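Local coordinates for lipoprotein (Streptococcus pneumoniae, PDB 3CX3) that binds zinc and probably delivers it to an ABC transporter as a substrate-binding lipoprotein, at residues 11-17 with 59-65; 18-22 with 263-268; 132-137 with 151-157; 157-161 with 267-271. One frame throughout, in Å; residues are numbered along the deposited sequence.

Interaction 1. Residues 11-17 with 59-65; sequences MKIVTSF and ADVFVYH
Val14 turns CG1 anti to its backbone N (chi1 178°), and Phe62 does likewise with CG (chi1 179°), which brings Val14 CG1 to 3.6 Å from Phe62 CD1 on one face of a parallel beta-sheet. Strands 12-15 and 61-64 are the central pair of this four-stranded sheet of an alpha/beta lobe, strand order 2-1-3-4; their axes approach to 4.7 Å at 24°. The pairing is parallel: Val14 N donates to Val61 O at 2.8 Å, and Val14 O accepts from Val63 N, while the bond from Ser16 N to Val63 O is weak. At the entry to the ladder Lys12 O takes two donors, Asp60 N and Val61 N. On the other face Ile13 and Val61 lie side by side, with Ile13 CG1 3.5 Å from Val61 CB, and helix 18-28 covers Thr15 and Val63. Beyond the strands Ser16 OG passes 3.4 Å from Tyr64 CA but has its polar partner in Glu70, which also accepts from His65 N. Asp60 closes the opposite end, its OD2 using the anti lone pair to accept from Lys12 N at 3.1 Å.

Interaction 2. Residues 18-22 with 263-268; sequences YPIYA and QNDKTY
Tyr268 presents the edge of its ring to Tyr18, whose CE2 lies in the plane of that ring, 3.3 Å from Tyr268 CD1. The two planes are inclined by 37° with centroids 5.7 Å apart, an oblique pairing. In Tyr18, CG anti to the backbone N (chi1 169°) carries the ring out from helix 18-28 until its OH stands 3.4 Å from Tyr268 CA. That hydroxyl also has a weak hydrogen bond with Asn271 ND2. The next residue, Pro19, reaches Tyr268 CE1 with its CB at 4.0 Å, and one turn on from Tyr18, Ala22 CB touches Tyr268 CB at 3.9 Å, so Tyr18, Pro19 and Ala22 all touch Tyr268. The far end of Tyr268 is fixed by a hydrogen bond from its OH to Trp122 O. Gln263 is peripheral: its NE2 is 4.3 Å from both Tyr18 CD1 and Tyr21 CE2, and bonds to Asp261. The zinc ion lies about 9 Å from the Pro19 side chain, placing this helix-to-loop packing close to the metal site of this zinc-binding protein, probably the receptor of an ABC transporter.

Interaction 3. Residues 132-137 with 151-157; sequences AQIIAD and QKNAQAF
Phe157 swings its ring toward Ala132 with CG anti to the backbone N (chi1 -176°), bringing CD2 to 3.6 Å from Ala132 CB. The methyl approaches the ring obliquely, and Met23 of helix 18-28 touches both residues. Farther along, Ala136 CB and Ala154 CB meet methyl to methyl at 3.8 Å. These small side chains permit close backbones: the CA atoms of Ala132 and Ala154 are 5.5 Å apart, and the helix axes come within 8.9 Å. Gln151 has a folded chain, with CG anti to the carbonyl carbon and a second bend at chi2. This folds its amide over Ala136 and next to the Asp137 carboxylate, the two flat groups inclined by 28°. The side chains of Gln133 and Gln151 cross at about a right angle on the same polar margin. Axes 178° apart and the short link between helices 125-142 and 147-173 make this an antiparallel helical hairpin, with alanines at the interface and polar groups at its margin.

Interaction 4. Residues 157-161 with 267-271; sequences FIKKA and TYLEN
Phe157 O accepts the helical hydrogen bond from Ala161 N at 2.9 Å and also lies 3.6 Å from Leu269 CD1, the methyl that carries the contact between helices 147-173 and 268-281. Leu269 sets CG anti to its carbonyl carbon (chi1 -77°) and lays CD1 over the centre of the Phe157 ring, 3.9 Å from the centroid and only 9° off the normal, a CH-pi contact. This is helix-helix packing of the C-terminal helix 268-281 on the long helix 147-173 in this zinc-uptake component A fold, with Glu26 of helix 18-28 also touching Phe157. The same leucine methyl fits against Phe157 O and, one turn on, against Lys160 CG at 3.7 Å and Ala161 CB at 3.9 Å. Just before Leu269, the start of its helix is tied together by side chains: Thr267 O takes a weak hydrogen bond from Asn271 ND2, and Thr267's own amide N donates to Glu270 OE2 at 2.9 Å in a nearly straight bond of 170°, meeting the carboxylate from above its plane. Tyr268 meets the Phe157 ring differently from the leucine, at its edge, where Tyr268 CD2 lies in the phenylalanine plane 3.8 Å from Phe157 CZ.

Overall arrangement
Interaction 1 is a buried strand pair joined by backbone hydrogen bonds, whereas the other three rest mainly on side-chain packing between helices or a helix and a loop. Interaction 2 adjoins it through helix 18-28, which follows strand 12-15 directly: Thr15 CG2 lies 3.3 Å from Tyr21 N. Interactions 2 and 4 share Thr267 and Tyr268, and their centres are about 10 Å apart; interactions 3 and 4 share Phe157 on helix 147-173. Tyr268 thus joins interaction 2 to interaction 4, and Phe157 joins interaction 4 to interaction 3. Interaction 4 is buried and apolar across its interface, while interactions 2 and 3 are partly buried, with polar side chains at their margins.

Interaction 1. Residues 11-17 with 59-65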
loop_
_atom_site.group_PDB
_atom_site.type_symbol
_atom_site.label_atom_id
_atom_site.label_comp_id
_atom_site.label_asym_id
_atom_site.label_seq_id
_atom_site.Cartn_x
_atom_site.Cartn_y
_atom_site.Cartn_z
HETATM N N MSE A 11 -0.234 -8.276 -22.992
HETATM C CA MSE A 11 -1.132 -7.131 -22.819
HETATM C C MSE A 11 -0.410 -5.962 -22.175
HETATM O O MSE A 11 0.146 -6.110 -21.085
HETATM C CB MSE A 11 -2.322 -7.490 -21.931
HETATM C CG MSE A 11 -3.572 -7.901 -22.669
HETATM SE SE MSE A 11 -5.116 -7.985 -21.461
HETATM C CE MSE A 11 -4.378 -9.030 -19.982
ATOM N N LYS A 12 -0.439 -4.806 -22.840
ATOM C CA LYS A 12 0.147 -3.580 -22.296
ATOM C C LYS A 12 -0.707 -3.113 -21.107
ATOM O O LYS A 12 -1.916 -2.852 -21.257
ATOM C CB LYS A 12 0.243 -2.495 -23.374
ATOM C CG LYS A 12 1.197 -1.342 -23.028
ATOM C CD LYS A 12 1.227 -0.246 -24.109
ATOM C CE LYS A 12 2.319 -0.519 -25.144
ATOM N NZ LYS A 12 3.006 0.736 -25.636
ATOM N N ILE A 13 -0.075 -3.031 -19.934
ATOM C CA ILE A 13 -0.787 -2.791 -18.669
ATOM C C ILE A 13 -0.147 -1.649 -17.875
ATOM O O ILE A 13 1.025 -1.701 -17.517
ATOM C CB ILE A 13 -0.897 -4.093 -17.796
ATOM C CG1 ILE A 13 -1.931 -5.060 -18.379
ATOM C CG2 ILE A 13 -1.235 -3.773 -16.370
ATOM C CD1 ILE A 13 -1.852 -6.469 -17.802
ATOM N N VAL A 14 -0.940 -0.608 -17.627
ATOM C CA VAL A 14 -0.512 0.500 -16.801
ATOM C C VAL A 14 -1.120 0.361 -15.403
ATOM O O VAL A 14 -2.204 -0.208 -15.198
ATOM C CB VAL A 14 -0.764 1.877 -17.474
ATOM C CG1 VAL A 14 -0.348 3.023 -16.562
ATOM C CG2 VAL A 14 0.030 1.980 -18.766
ATOM N N THR A 15 -0.395 0.909 -14.446
ATOM C CA THR A 15 -0.532 0.559 -13.054
ATOM C C THR A 15 -0.276 1.802 -12.230
ATOM O O THR A 15 0.581 2.603 -12.587
ATOM C CB THR A 15 0.446 -0.565 -12.796
ATOM O OG1 THR A 15 -0.287 -1.808 -12.774
ATOM C CG2 THR A 15 1.244 -0.346 -11.557
ATOM N N SER A 16 -1.035 1.996 -11.157
ATOM C CA SER A 16 -1.011 3.295 -10.482
ATOM C C SER A 16 0.263 3.503 -9.695
ATOM O O SER A 16 1.056 4.407 -10.020
ATOM C CB SER A 16 -2.264 3.569 -9.652
ATOM O OG SER A 16 -2.530 2.545 -8.726
ATOM N N PHE A 17 0.475 2.644 -8.697
ATOM C CA PHE A 17 1.648 2.716 -7.832
ATOM C C PHE A 17 2.091 1.303 -7.417
ATOM O O PHE A 17 1.534 0.336 -7.932
ATOM C CB PHE A 17 1.427 3.716 -6.679
ATOM C CG PHE A 17 0.670 3.171 -5.500
ATOM C CD1 PHE A 17 -0.644 2.682 -5.636
ATOM C CD2 PHE A 17 1.245 3.206 -4.239
ATOM C CE1 PHE A 17 -1.357 2.192 -4.523
ATOM C CE2 PHE A 17 0.563 2.721 -3.137
ATOM C CZ PHE A 17 -0.769 2.217 -3.280
ATOM N N ALA A 59 -2.896 2.308 -23.197
ATOM C CA ALA A 59 -2.706 0.934 -22.726
ATOM C C ALA A 59 -3.882 0.046 -23.126
ATOM O O ALA A 59 -4.906 0.555 -23.600
ATOM C CB ALA A 59 -2.535 0.925 -21.203
ATOM N N ASP A 60 -3.732 -1.273 -22.951
ATOM C CA ASP A 60 -4.864 -2.212 -23.047
ATOM C C ASP A 60 -5.617 -2.310 -21.716
ATOM O O ASP A 60 -6.832 -2.468 -21.686
ATOM C CB ASP A 60 -4.377 -3.614 -23.423
ATOM C CG ASP A 60 -3.751 -3.671 -24.802
ATOM O OD1 ASP A 60 -4.499 -3.580 -25.809
ATOM O OD2 ASP A 60 -2.512 -3.845 -24.866
ATOM N N VAL A 61 -4.872 -2.241 -20.617
ATOM C CA VAL A 61 -5.438 -2.394 -19.275
ATOM C C VAL A 61 -4.849 -1.371 -18.319
ATOM O O VAL A 61 -3.644 -1.154 -18.306
ATOM C CB VAL A 61 -5.203 -3.829 -18.701
ATOM C CG1 VAL A 61 -5.602 -3.911 -17.224
ATOM C CG2 VAL A 61 -5.932 -4.894 -19.557
ATOM N N PHE A 62 -5.703 -0.735 -17.523
ATOM C CA PHE A 62 -5.215 0.095 -16.440
ATOM C C PHE A 62 -5.756 -0.339 -15.091
ATOM O O PHE A 62 -6.973 -0.515 -14.908
ATOM C CB PHE A 62 -5.495 1.570 -16.690
ATOM C CG PHE A 62 -5.032 2.467 -15.570
ATOM C CD1 PHE A 62 -3.664 2.644 -15.319
ATOM C CD2 PHE A 62 -5.951 3.136 -14.774
ATOM C CE1 PHE A 62 -3.235 3.476 -14.297
ATOM C CE2 PHE A 62 -5.518 3.987 -13.744
ATOM C CZ PHE A 62 -4.165 4.150 -13.506
ATOM N N VAL A 63 -4.830 -0.498 -14.148
ATOM C CA VAL A 63 -5.140 -1.036 -12.826
ATOM C C VAL A 63 -4.756 -0.077 -11.717
ATOM O O VAL A 63 -3.575 0.280 -11.589
ATOM C CB VAL A 63 -4.436 -2.400 -12.580
ATOM C CG1 VAL A 63 -4.763 -2.934 -11.215
ATOM C CG2 VAL A 63 -4.846 -3.411 -13.627
ATOM N N TYR A 64 -5.755 0.343 -10.931
ATOM C CA TYR A 64 -5.497 1.137 -9.739
ATOM C C TYR A 64 -5.978 0.421 -8.469
ATOM O O TYR A 64 -6.546 -0.674 -8.552
ATOM C CB TYR A 64 -6.017 2.598 -9.887
ATOM C CG TYR A 64 -7.507 2.739 -9.848
ATOM C CD1 TYR A 64 -8.284 2.420 -10.946
ATOM C CD2 TYR A 64 -8.145 3.180 -8.694
ATOM C CE1 TYR A 64 -9.663 2.545 -10.893
ATOM C CE2 TYR A 64 -9.521 3.303 -8.635
ATOM C CZ TYR A 64 -10.271 2.975 -9.739
ATOM O OH TYR A 64 -11.645 3.101 -9.682
ATOM N N HIS A 65 -5.712 1.006 -7.297
ATOM C CA HIS A 65 -6.070 0.381 -6.015
ATOM C C HIS A 65 -7.549 0.556 -5.708
ATOM O O HIS A 65 -8.262 -0.439 -5.595
ATOM C CB HIS A 65 -5.176 0.902 -4.878
ATOM C CG HIS A 65 -5.572 0.456 -3.496
ATOM N ND1 HIS A 65 -5.492 -0.856 -3.073
ATOM C CD2 HIS A 65 -5.989 1.167 -2.417
ATOM C CE1 HIS A 65 -5.889 -0.942 -1.809
ATOM N NE2 HIS A 65 -6.175 0.275 -1.382
#

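Interaction 2. Residues 18-22 with 263-268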
loop_
_atom_site.group_PDB
_atom_site.type_symbol
_atom_site.label_atom_id
_atom_site.label_comp_id
_atom_site.label_asym_id
_atom_site.label_seq_id
_atom_site.Cartn_x
_atom_site.Cartn_y
_atom_site.Cartn_z
ATOM N N TYR A 18 3.089 1.186 -6.536
ATOM C CA TYR A 18 3.829 -0.070 -6.352
ATOM C C TYR A 18 3.062 -1.337 -5.927
ATOM O O TYR A 18 3.246 -2.385 -6.548
ATOM C CB TYR A 18 5.058 0.096 -5.458
ATOM C CG TYR A 18 5.634 -1.246 -5.076
ATOM C CD1 TYR A 18 6.406 -1.965 -5.988
ATOM C CD2 TYR A 18 5.390 -1.817 -3.818
ATOM C CE1 TYR A 18 6.954 -3.214 -5.652
ATOM C CE2 TYR A 18 5.920 -3.075 -3.473
ATOM C CZ TYR A 18 6.701 -3.762 -4.405
ATOM O OH TYR A 18 7.246 -4.986 -4.131
ATOM N N PRO A 19 2.278 -1.284 -4.822
ATOM C CA PRO A 19 1.588 -2.524 -4.442
ATOM C C PRO A 19 0.809 -3.074 -5.618
ATOM O O PRO A 19 0.620 -4.273 -5.716
ATOM C CB PRO A 19 0.626 -2.077 -3.339
ATOM C CG PRO A 19 1.244 -0.855 -2.756
ATOM C CD PRO A 19 2.005 -0.185 -3.871
ATOM N N ILE A 20 0.363 -2.190 -6.500
ATOM C CA ILE A 20 -0.390 -2.592 -7.687
ATOM C C ILE A 20 0.572 -3.139 -8.754
ATOM O O ILE A 20 0.356 -4.223 -9.303
ATOM C CB ILE A 20 -1.224 -1.413 -8.251
ATOM C CG1 ILE A 20 -2.496 -1.178 -7.436
ATOM C CG2 ILE A 20 -1.651 -1.716 -9.642
ATOM C CD1 ILE A 20 -2.402 -1.557 -5.987
ATOM N N TYR A 21 1.630 -2.379 -9.042
ATOM C CA TYR A 21 2.685 -2.820 -9.940
ATOM C C TYR A 21 3.039 -4.267 -9.660
ATOM O O TYR A 21 2.941 -5.121 -10.546
ATOM C CB TYR A 21 3.926 -1.945 -9.755
ATOM C CG TYR A 21 5.056 -2.257 -10.707
ATOM C CD1 TYR A 21 4.874 -2.165 -12.089
ATOM C CD2 TYR A 21 6.316 -2.639 -10.225
ATOM C CE1 TYR A 21 5.903 -2.453 -12.969
ATOM C CE2 TYR A 21 7.357 -2.927 -11.097
ATOM C CZ TYR A 21 7.143 -2.828 -12.471
ATOM O OH TYR A 21 8.172 -3.100 -13.344
ATOM N N ALA A 22 3.401 -4.510 -8.400
ATOM C CA ALA A 22 3.979 -5.746 -7.932
ATOM C C ALA A 22 2.994 -6.882 -7.923
ATOM O O ALA A 22 3.368 -8.032 -8.092
ATOM C CB ALA A 22 4.523 -5.547 -6.550
ATOM N N GLN A 263 12.962 -0.152 -5.122
ATOM C CA GLN A 263 13.201 -1.293 -6.002
ATOM C C GLN A 263 13.820 -2.558 -5.399
ATOM O O GLN A 263 13.059 -3.463 -5.018
ATOM C CB GLN A 263 13.687 -0.948 -7.406
ATOM C CG GLN A 263 12.520 -1.021 -8.418
ATOM C CD GLN A 263 11.326 -1.929 -7.963
ATOM O OE1 GLN A 263 11.510 -3.064 -7.516
ATOM N NE2 GLN A 263 10.110 -1.416 -8.103
ATOM N N ASN A 264 15.148 -2.623 -5.283
ATOM C CA ASN A 264 15.822 -3.885 -4.966
ATOM C C ASN A 264 15.332 -4.993 -5.920
ATOM O O ASN A 264 14.808 -4.694 -6.995
ATOM C CB ASN A 264 15.664 -4.266 -3.472
ATOM C CG ASN A 264 14.199 -4.515 -3.050
ATOM O OD1 ASN A 264 13.454 -5.250 -3.707
ATOM N ND2 ASN A 264 13.797 -3.904 -1.939
ATOM N N ASP A 265 15.502 -6.255 -5.545
ATOM C CA ASP A 265 14.936 -7.357 -6.318
ATOM C C ASP A 265 13.611 -7.809 -5.711
ATOM O O ASP A 265 12.645 -8.074 -6.435
ATOM C CB ASP A 265 15.909 -8.540 -6.382
ATOM C CG ASP A 265 17.179 -8.220 -7.164
ATOM O OD1 ASP A 265 18.095 -7.580 -6.587
ATOM O OD2 ASP A 265 17.262 -8.621 -8.354
ATOM N N LYS A 266 13.585 -7.846 -4.379
ATOM C CA LYS A 266 12.546 -8.484 -3.557
ATOM C C LYS A 266 11.126 -8.487 -4.126
ATOM O O LYS A 266 10.715 -7.562 -4.824
ATOM C CB LYS A 266 12.540 -7.885 -2.143
ATOM C CG LYS A 266 13.927 -7.675 -1.526
ATOM C CD LYS A 266 13.846 -6.823 -0.271
ATOM C CE LYS A 266 14.137 -7.621 0.997
ATOM N NZ LYS A 266 13.345 -8.876 1.113
ATOM N N THR A 267 10.394 -9.551 -3.797
ATOM C CA THR A 267 9.003 -9.765 -4.188
ATOM C C THR A 267 8.152 -8.698 -3.480
ATOM O O THR A 267 8.710 -7.829 -2.821
ATOM C CB THR A 267 8.590 -11.229 -3.803
ATOM O OG1 THR A 267 7.933 -11.872 -4.900
ATOM C CG2 THR A 267 7.689 -11.274 -2.614
ATOM N N TYR A 268 6.826 -8.724 -3.613
ATOM C CA TYR A 268 6.007 -7.812 -2.799
ATOM C C TYR A 268 5.991 -8.290 -1.354
ATOM O O TYR A 268 6.357 -7.545 -0.439
ATOM C CB TYR A 268 4.575 -7.671 -3.319
ATOM C CG TYR A 268 3.728 -6.822 -2.403
ATOM C CD1 TYR A 268 3.866 -5.443 -2.386
ATOM C CD2 TYR A 268 2.813 -7.398 -1.534
ATOM C CE1 TYR A 268 3.118 -4.658 -1.532
ATOM C CE2 TYR A 268 2.047 -6.608 -0.678
ATOM C CZ TYR A 268 2.210 -5.241 -0.689
ATOM O OH TYR A 268 1.481 -4.451 0.154
#

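Interaction 3. Residues 132-137 with 151-157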
loop_
_atom_site.group_PDB
_atom_site.type_symbol
_atom_site.label_atom_id
_atom_site.label_comp_id
_atom_site.label_asym_id
_atom_site.label_seq_id
_atom_site.Cartn_x
_atom_site.Cartn_y
_atom_site.Cartn_z
ATOM N N ALA A 132 -5.031 -9.537 -4.617
ATOM C CA ALA A 132 -4.411 -10.401 -5.640
ATOM C C ALA A 132 -5.454 -11.189 -6.422
ATOM O O ALA A 132 -5.413 -11.228 -7.651
ATOM C CB ALA A 132 -3.451 -11.360 -4.977
ATOM N N GLN A 133 -6.373 -11.821 -5.682
ATOM C CA GLN A 133 -7.527 -12.551 -6.238
ATOM C C GLN A 133 -8.374 -11.709 -7.190
ATOM O O GLN A 133 -8.527 -12.054 -8.369
ATOM C CB GLN A 133 -8.431 -13.069 -5.106
ATOM C CG GLN A 133 -8.259 -14.517 -4.766
ATOM C CD GLN A 133 -9.121 -15.411 -5.632
ATOM O OE1 GLN A 133 -8.830 -15.606 -6.805
ATOM N NE2 GLN A 133 -10.201 -15.952 -5.056
ATOM N N ILE A 134 -8.928 -10.615 -6.664
ATOM C CA ILE A 134 -9.719 -9.681 -7.467
ATOM C C ILE A 134 -8.981 -9.385 -8.760
ATOM O O ILE A 134 -9.573 -9.395 -9.835
ATOM C CB ILE A 134 -10.000 -8.349 -6.739
ATOM C CG1 ILE A 134 -10.657 -8.607 -5.376
ATOM C CG2 ILE A 134 -10.877 -7.466 -7.622
ATOM C CD1 ILE A 134 -10.792 -7.387 -4.446
ATOM N N ILE A 135 -7.681 -9.145 -8.648
ATOM C CA ILE A 135 -6.862 -8.818 -9.805
ATOM C C ILE A 135 -6.938 -9.946 -10.821
ATOM O O ILE A 135 -7.293 -9.715 -11.991
ATOM C CB ILE A 135 -5.397 -8.481 -9.404
ATOM C CG1 ILE A 135 -5.347 -7.098 -8.733
ATOM C CG2 ILE A 135 -4.462 -8.574 -10.607
ATOM C CD1 ILE A 135 -3.981 -6.665 -8.214
ATOM N N ALA A 136 -6.633 -11.164 -10.362
ATOM C CA ALA A 136 -6.677 -12.335 -11.228
ATOM C C ALA A 136 -8.053 -12.484 -11.856
ATOM O O ALA A 136 -8.150 -12.601 -13.058
ATOM C CB ALA A 136 -6.272 -13.596 -10.459
ATOM N N ASP A 137 -9.111 -12.436 -11.043
ATOM C CA ASP A 137 -10.489 -12.508 -11.553
ATOM C C ASP A 137 -10.753 -11.542 -12.707
ATOM O O ASP A 137 -11.135 -11.956 -13.821
ATOM C CB ASP A 137 -11.499 -12.257 -10.431
ATOM C CG ASP A 137 -11.552 -13.401 -9.420
ATOM O OD1 ASP A 137 -12.424 -13.376 -8.528
ATOM O OD2 ASP A 137 -10.730 -14.336 -9.521
ATOM N N GLN A 151 -5.001 -17.366 -11.986
ATOM C CA GLN A 151 -5.559 -17.979 -10.782
ATOM C C GLN A 151 -4.534 -18.764 -9.940
ATOM O O GLN A 151 -4.702 -18.890 -8.720
ATOM C CB GLN A 151 -6.767 -18.856 -11.119
ATOM C CG GLN A 151 -7.909 -18.120 -11.818
ATOM C CD GLN A 151 -8.485 -16.962 -11.011
ATOM O OE1 GLN A 151 -8.823 -17.114 -9.843
ATOM N NE2 GLN A 151 -8.614 -15.802 -11.644
ATOM N N LYS A 152 -3.480 -19.276 -10.574
ATOM C CA LYS A 152 -2.447 -20.006 -9.828
ATOM C C LYS A 152 -1.332 -19.082 -9.286
ATOM O O LYS A 152 -0.820 -19.290 -8.178
ATOM C CB LYS A 152 -1.902 -21.204 -10.630
ATOM C CG LYS A 152 -1.059 -22.192 -9.787
ATOM C CD LYS A 152 -1.426 -23.685 -10.028
ATOM C CE LYS A 152 -2.319 -24.286 -8.918
ATOM N NZ LYS A 152 -3.535 -23.465 -8.620
ATOM N N ASN A 153 -0.978 -18.055 -10.051
ATOM C CA ASN A 153 -0.076 -17.025 -9.552
ATOM C C ASN A 153 -0.619 -16.337 -8.304
ATOM O O ASN A 153 0.076 -16.242 -7.285
ATOM C CB ASN A 153 0.225 -16.003 -10.639
ATOM C CG ASN A 153 1.136 -16.552 -11.701
ATOM O OD1 ASN A 153 1.561 -17.694 -11.625
ATOM N ND2 ASN A 153 1.441 -15.743 -12.700
ATOM N N ALA A 154 -1.863 -15.869 -8.398
ATOM C CA ALA A 154 -2.613 -15.362 -7.246
ATOM C C ALA A 154 -2.691 -16.370 -6.097
ATOM O O ALA A 154 -2.542 -16.000 -4.931
ATOM C CB ALA A 154 -3.999 -14.966 -7.674
ATOM N N GLN A 155 -2.906 -17.638 -6.445
ATOM C CA GLN A 155 -3.089 -18.723 -5.487
ATOM C C GLN A 155 -1.886 -18.979 -4.600
ATOM O O GLN A 155 -2.020 -19.195 -3.380
ATOM C CB GLN A 155 -3.462 -20.006 -6.219
ATOM C CG GLN A 155 -4.536 -20.783 -5.501
ATOM C CD GLN A 155 -5.507 -19.857 -4.794
ATOM O OE1 GLN A 155 -5.529 -19.794 -3.562
ATOM N NE2 GLN A 155 -6.285 -19.099 -5.572
ATOM N N ALA A 156 -0.714 -18.979 -5.228
ATOM C CA ALA A 156 0.537 -19.053 -4.504
ATOM C C ALA A 156 0.619 -17.829 -3.619
ATOM O O ALA A 156 0.952 -17.933 -2.438
ATOM C CB ALA A 156 1.719 -19.074 -5.467
ATOM N N PHE A 157 0.297 -16.668 -4.189
ATOM C CA PHE A 157 0.498 -15.413 -3.494
ATOM C C PHE A 157 -0.275 -15.490 -2.181
ATOM O O PHE A 157 0.324 -15.442 -1.098
ATOM C CB PHE A 157 0.072 -14.238 -4.380
ATOM C CG PHE A 157 0.321 -12.875 -3.783
ATOM C CD1 PHE A 157 1.493 -12.170 -4.082
ATOM C CD2 PHE A 157 -0.625 -12.281 -2.957
ATOM C CE1 PHE A 157 1.718 -10.901 -3.559
ATOM C CE2 PHE A 157 -0.419 -11.014 -2.415
ATOM C CZ PHE A 157 0.748 -10.313 -2.718
#

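Interaction 4. Residues 157-161 with 267-271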
loop_
_atom_site.group_PDB
_atom_site.type_symbol
_atom_site.label_atom_id
_atom_site.label_comp_id
_atom_site.label_asym_id
_atom_site.label_seq_id
_atom_site.Cartn_x
_atom_site.Cartn_y
_atom_site.Cartn_z
ATOM N N PHE A 157 0.297 -16.668 -4.189
ATOM C CA PHE A 157 0.498 -15.413 -3.494
ATOM C C PHE A 157 -0.275 -15.490 -2.181
ATOM O O PHE A 157 0.324 -15.442 -1.098
ATOM C CB PHE A 157 0.072 -14.238 -4.380
ATOM C CG PHE A 157 0.321 -12.875 -3.783
ATOM C CD1 PHE A 157 1.493 -12.170 -4.082
ATOM C CD2 PHE A 157 -0.625 -12.281 -2.957
ATOM C CE1 PHE A 157 1.718 -10.901 -3.559
ATOM C CE2 PHE A 157 -0.419 -11.014 -2.415
ATOM C CZ PHE A 157 0.748 -10.313 -2.718
ATOM N N ILE A 158 -1.587 -15.682 -2.277
ATOM C CA ILE A 158 -2.426 -15.740 -1.080
ATOM C C ILE A 158 -1.897 -16.756 -0.080
ATOM O O ILE A 158 -2.001 -16.538 1.114
ATOM C CB ILE A 158 -3.977 -15.904 -1.377
ATOM C CG1 ILE A 158 -4.489 -17.326 -1.121
ATOM C CG2 ILE A 158 -4.361 -15.392 -2.774
ATOM C CD1 ILE A 158 -5.218 -17.496 0.224
ATOM N N LYS A 159 -1.298 -17.837 -0.580
ATOM C CA LYS A 159 -0.745 -18.911 0.260
ATOM C C LYS A 159 0.473 -18.463 1.058
ATOM O O LYS A 159 0.584 -18.757 2.250
ATOM C CB LYS A 159 -0.371 -20.112 -0.603
ATOM C CG LYS A 159 0.379 -21.226 0.123
ATOM C CD LYS A 159 1.428 -21.871 -0.785
ATOM C CE LYS A 159 2.338 -20.825 -1.453
ATOM N NZ LYS A 159 3.755 -21.279 -1.457
ATOM N N LYS A 160 1.394 -17.764 0.403
ATOM C CA LYS A 160 2.597 -17.288 1.084
ATOM C C LYS A 160 2.296 -16.014 1.867
ATOM O O LYS A 160 3.132 -15.536 2.631
ATOM C CB LYS A 160 3.792 -17.123 0.121
ATOM C CG LYS A 160 3.498 -16.391 -1.193
ATOM C CD LYS A 160 4.652 -16.522 -2.185
ATOM C CE LYS A 160 4.186 -16.353 -3.645
ATOM N NZ LYS A 160 3.723 -14.974 -4.006
ATOM N N ALA A 161 1.094 -15.479 1.682
ATOM C CA ALA A 161 0.601 -14.392 2.517
ATOM C C ALA A 161 0.022 -14.937 3.816
ATOM O O ALA A 161 0.342 -14.434 4.893
ATOM C CB ALA A 161 -0.437 -13.544 1.769
ATOM N N THR A 267 10.394 -9.551 -3.797
ATOM C CA THR A 267 9.003 -9.765 -4.188
ATOM C C THR A 267 8.152 -8.698 -3.480
ATOM O O THR A 267 8.710 -7.829 -2.821
ATOM C CB THR A 267 8.590 -11.229 -3.803
ATOM O OG1 THR A 267 7.933 -11.872 -4.900
ATOM C CG2 THR A 267 7.689 -11.274 -2.614
ATOM N N TYR A 268 6.826 -8.724 -3.613
ATOM C CA TYR A 268 6.007 -7.812 -2.799
ATOM C C TYR A 268 5.991 -8.290 -1.354
ATOM O O TYR A 268 6.357 -7.545 -0.439
ATOM C CB TYR A 268 4.575 -7.671 -3.319
ATOM C CG TYR A 268 3.728 -6.822 -2.403
ATOM C CD1 TYR A 268 3.866 -5.443 -2.386
ATOM C CD2 TYR A 268 2.813 -7.398 -1.534
ATOM C CE1 TYR A 268 3.118 -4.658 -1.532
ATOM C CE2 TYR A 268 2.047 -6.608 -0.678
ATOM C CZ TYR A 268 2.210 -5.241 -0.689
ATOM O OH TYR A 268 1.481 -4.451 0.154
ATOM N N LEU A 269 5.577 -9.542 -1.166
ATOM C CA LEU A 269 5.488 -10.153 0.148
ATOM C C LEU A 269 6.822 -10.183 0.896
ATOM O O LEU A 269 6.857 -10.055 2.127
ATOM C CB LEU A 269 4.878 -11.543 0.045
ATOM C CG LEU A 269 3.358 -11.496 -0.136
ATOM C CD1 LEU A 269 2.786 -12.892 -0.318
ATOM C CD2 LEU A 269 2.674 -10.773 1.033
ATOM N N GLU A 270 7.910 -10.324 0.147
ATOM C CA GLU A 270 9.257 -10.212 0.683
ATOM C C GLU A 270 9.536 -8.828 1.290
ATOM O O GLU A 270 10.177 -8.747 2.342
ATOM C CB GLU A 270 10.286 -10.584 -0.385
ATOM C CG GLU A 270 10.293 -12.079 -0.677
ATOM C CD GLU A 270 11.275 -12.510 -1.744
ATOM O OE1 GLU A 270 11.415 -13.738 -1.914
ATOM O OE2 GLU A 270 11.900 -11.651 -2.414
ATOM N N ASN A 271 9.049 -7.757 0.645
ATOM C CA ASN A 271 9.144 -6.386 1.191
ATOM C C ASN A 271 8.185 -6.108 2.362
ATOM O O ASN A 271 8.546 -5.404 3.330
ATOM C CB ASN A 271 8.893 -5.327 0.108
ATOM C CG ASN A 271 10.082 -5.110 -0.808
ATOM O OD1 ASN A 271 11.148 -4.647 -0.390
ATOM N ND2 ASN A 271 9.880 -5.396 -2.084
#